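Local coordinates for flavin prenyltransferase PAD1, mitochondrial (Aspergillus niger, PDB 6QLG), which probably makes the prenylated FMN cofactor of ferulic acid decarboxylase by joining a dimethylallyl group to the flavin N5 and C6 atoms, at residues 61-65 against 66-70. Residues are numbered along the deposited sequence; the frame is centred on the assembly and turned at random.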
loop_
_atom_site.group_PDB
_atom_site.type_symbol
_atom_site.label_atom_id
_atom_site.label_comp_id
_atom_site.label_asym_id
_atom_site.label_seq_id
_atom_site.Cartn_x
_atom_site.Cartn_y
_atom_site.Cartn_z
ATOM N N ILE B 61 -2.822 -29.790 -30.696
ATOM C CA ILE B 61 -2.302 -31.048 -31.224
ATOM C C ILE B 61 -1.668 -31.873 -30.112
ATOM O O ILE B 61 -1.868 -33.092 -30.032
ATOM C CB ILE B 61 -1.305 -30.771 -32.366
ATOM C CG1 ILE B 61 -2.026 -30.149 -33.564
ATOM C CG2 ILE B 61 -0.580 -32.047 -32.776
ATOM C CD1 ILE B 61 -1.091 -29.558 -34.598
ATOM N N ALA B 62 -0.903 -31.223 -29.229
ATOM C CA ALA B 62 -0.225 -31.946 -28.158
ATOM C C ALA B 62 -1.219 -32.517 -27.153
ATOM O O ALA B 62 -1.029 -33.631 -26.650
ATOM C CB ALA B 62 0.779 -31.029 -27.460
ATOM N N LEU B 63 -2.280 -31.769 -26.843
ATOM C CA LEU B 63 -3.266 -32.260 -25.884
ATOM C C LEU B 63 -4.079 -33.411 -26.466
ATOM O O LEU B 63 -4.439 -34.349 -25.744
ATOM C CB LEU B 63 -4.189 -31.123 -25.444
ATOM C CG LEU B 63 -3.597 -30.058 -24.518
ATOM C CD1 LEU B 63 -4.590 -28.922 -24.325
ATOM C CD2 LEU B 63 -3.202 -30.663 -23.181
ATOM N N ARG B 64 -4.393 -33.348 -27.762
ATOM C CA ARG B 64 -5.055 -34.474 -28.414
ATOM C C ARG B 64 -4.197 -35.730 -28.324
ATOM O O ARG B 64 -4.696 -36.820 -28.023
ATOM C CB ARG B 64 -5.357 -34.127 -29.873
ATOM C CG ARG B 64 -5.719 -35.321 -30.745
ATOM C CD ARG B 64 -6.691 -34.922 -31.841
ATOM N NE ARG B 64 -7.979 -34.514 -31.289
ATOM C CZ ARG B 64 -8.973 -34.001 -32.006
ATOM N NH1 ARG B 64 -10.110 -33.660 -31.414
ATOM N NH2 ARG B 64 -8.832 -33.824 -33.314
ATOM N N ARG B 65 -2.891 -35.584 -28.566
ATOM C CA ARG B 65 -1.965 -36.703 -28.431
ATOM C C ARG B 65 -1.993 -37.296 -27.027
ATOM O O ARG B 65 -1.769 -38.499 -26.857
ATOM C CB ARG B 65 -0.551 -36.239 -28.781
ATOM C CG ARG B 65 0.342 -37.290 -29.410
ATOM C CD ARG B 65 1.345 -36.640 -30.356
ATOM N NE ARG B 65 0.717 -36.213 -31.605
ATOM C CZ ARG B 65 1.315 -35.471 -32.532
ATOM N NH1 ARG B 65 2.563 -35.058 -32.355
ATOM N NH2 ARG B 65 0.661 -35.137 -33.638
ATOM N N LEU B 66 -2.270 -36.474 -26.015
ATOM C CA LEU B 66 -2.271 -36.904 -24.623
ATOM C C LEU B 66 -3.646 -37.346 -24.134
ATOM O O LEU B 66 -3.832 -37.510 -22.924
ATOM C CB LEU B 66 -1.740 -35.780 -23.728
ATOM C CG LEU B 66 -0.238 -35.506 -23.833
ATOM C CD1 LEU B 66 0.081 -34.071 -23.443
ATOM C CD2 LEU B 66 0.543 -36.487 -22.973
ATOM N N ASN B 67 -4.606 -37.535 -25.043
ATOM C CA ASN B 67 -5.956 -37.986 -24.695
ATOM C C ASN B 67 -6.642 -37.026 -23.723
ATOM O O ASN B 67 -7.349 -37.443 -22.803
ATOM C CB ASN B 67 -5.940 -39.410 -24.131
ATOM C CG ASN B 67 -7.275 -40.111 -24.286
ATOM O OD1 ASN B 67 -7.971 -39.931 -25.285
ATOM N ND2 ASN B 67 -7.644 -40.908 -23.291
ATOM N N VAL B 68 -6.436 -35.729 -23.929
ATOM C CA VAL B 68 -7.110 -34.692 -23.159
ATOM C C VAL B 68 -8.279 -34.168 -23.981
ATOM O O VAL B 68 -8.119 -33.847 -25.165
ATOM C CB VAL B 68 -6.142 -33.555 -22.786
ATOM C CG1 VAL B 68 -6.912 -32.336 -22.298
ATOM C CG2 VAL B 68 -5.155 -34.025 -21.727
ATOM N N GLU B 69 -9.456 -34.095 -23.363
ATOM C CA GLU B 69 -10.633 -33.536 -24.021
ATOM C C GLU B 69 -10.505 -32.016 -24.039
ATOM O O GLU B 69 -10.536 -31.371 -22.987
ATOM C CB GLU B 69 -11.906 -33.977 -23.305
ATOM C CG GLU B 69 -13.179 -33.376 -23.881
ATOM C CD GLU B 69 -14.408 -33.724 -23.066
ATOM O OE1 GLU B 69 -14.602 -34.919 -22.761
ATOM O OE2 GLU B 69 -15.178 -32.803 -22.724
ATOM N N THR B 70 -10.361 -31.440 -25.230
ATOM C CA THR B 70 -10.103 -30.015 -25.377
ATOM C C THR B 70 -11.374 -29.268 -25.758
ATOM O O THR B 70 -12.167 -29.739 -26.580
ATOM C CB THR B 70 -9.021 -29.757 -26.429
ATOM O OG1 THR B 70 -9.397 -30.376 -27.665
ATOM C CG2 THR B 70 -7.684 -30.321 -25.967
HETATM O O HOH W 1 -8.291 -33.739 -28.340
#
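Leu63 meets Val68 and Thr70 where helix 53-65 ends and the chain turns back into strand 69-74. Thr70 CG2 rests against Leu63 CB at 3.6 Å and also reaches its CD1 branch, while the CD2 branch lies by the isopropyl group of Val68, whose CB is 4.1 Å from Leu63 CB. Leu63 CG stands anti to its own carbonyl carbon (chi1 -72°), and with chi2 at 173° CD1 goes to Thr70 and CD2 to Val68. Ile43 and Val45 of strand 42-47 and Leu209 of helix 197-210 also touch Leu63, making this the tight, buried side of the turn.

The backbone closes as a Schellman motif with Asn67, at positive phi (59°), as C-prime. Val68 N gives a fairly straight bond to Leu63 O, 3.0 Å, whereas Asn67 N reaches Arg64 O at 3.1 Å from well above the carbonyl plane. Leu66 N makes two weak bonds, to Ala62 O and Leu63 O. Its side chain folds back along the last turn, where the methyl CD1 merely packs against Ala62 O at 3.4 Å.

The other side is looser and polar. Arg64 bridges to the backbone of Val68 through a water that accepts from NE (3.1 Å) and can donate to Val68 O, while its NH1 forms a salt bridge with Asp98 OD1 and its NH2 bonds Ala95 O. Exposed Asn67 turns OD1 to Arg40, and the bent chain of Arg65 leads its guanidinium away from the turn.

Within this beta-alpha-beta unit of the flavoprotein fold, the Schellman bonds thus supply donors to Leu63 O and Arg64 O as the helix stops. Asp98 OD2 accepts from Thr70 N, so its carboxylate joins Arg64 to the strand backbone and is probably stabilised as an anion there.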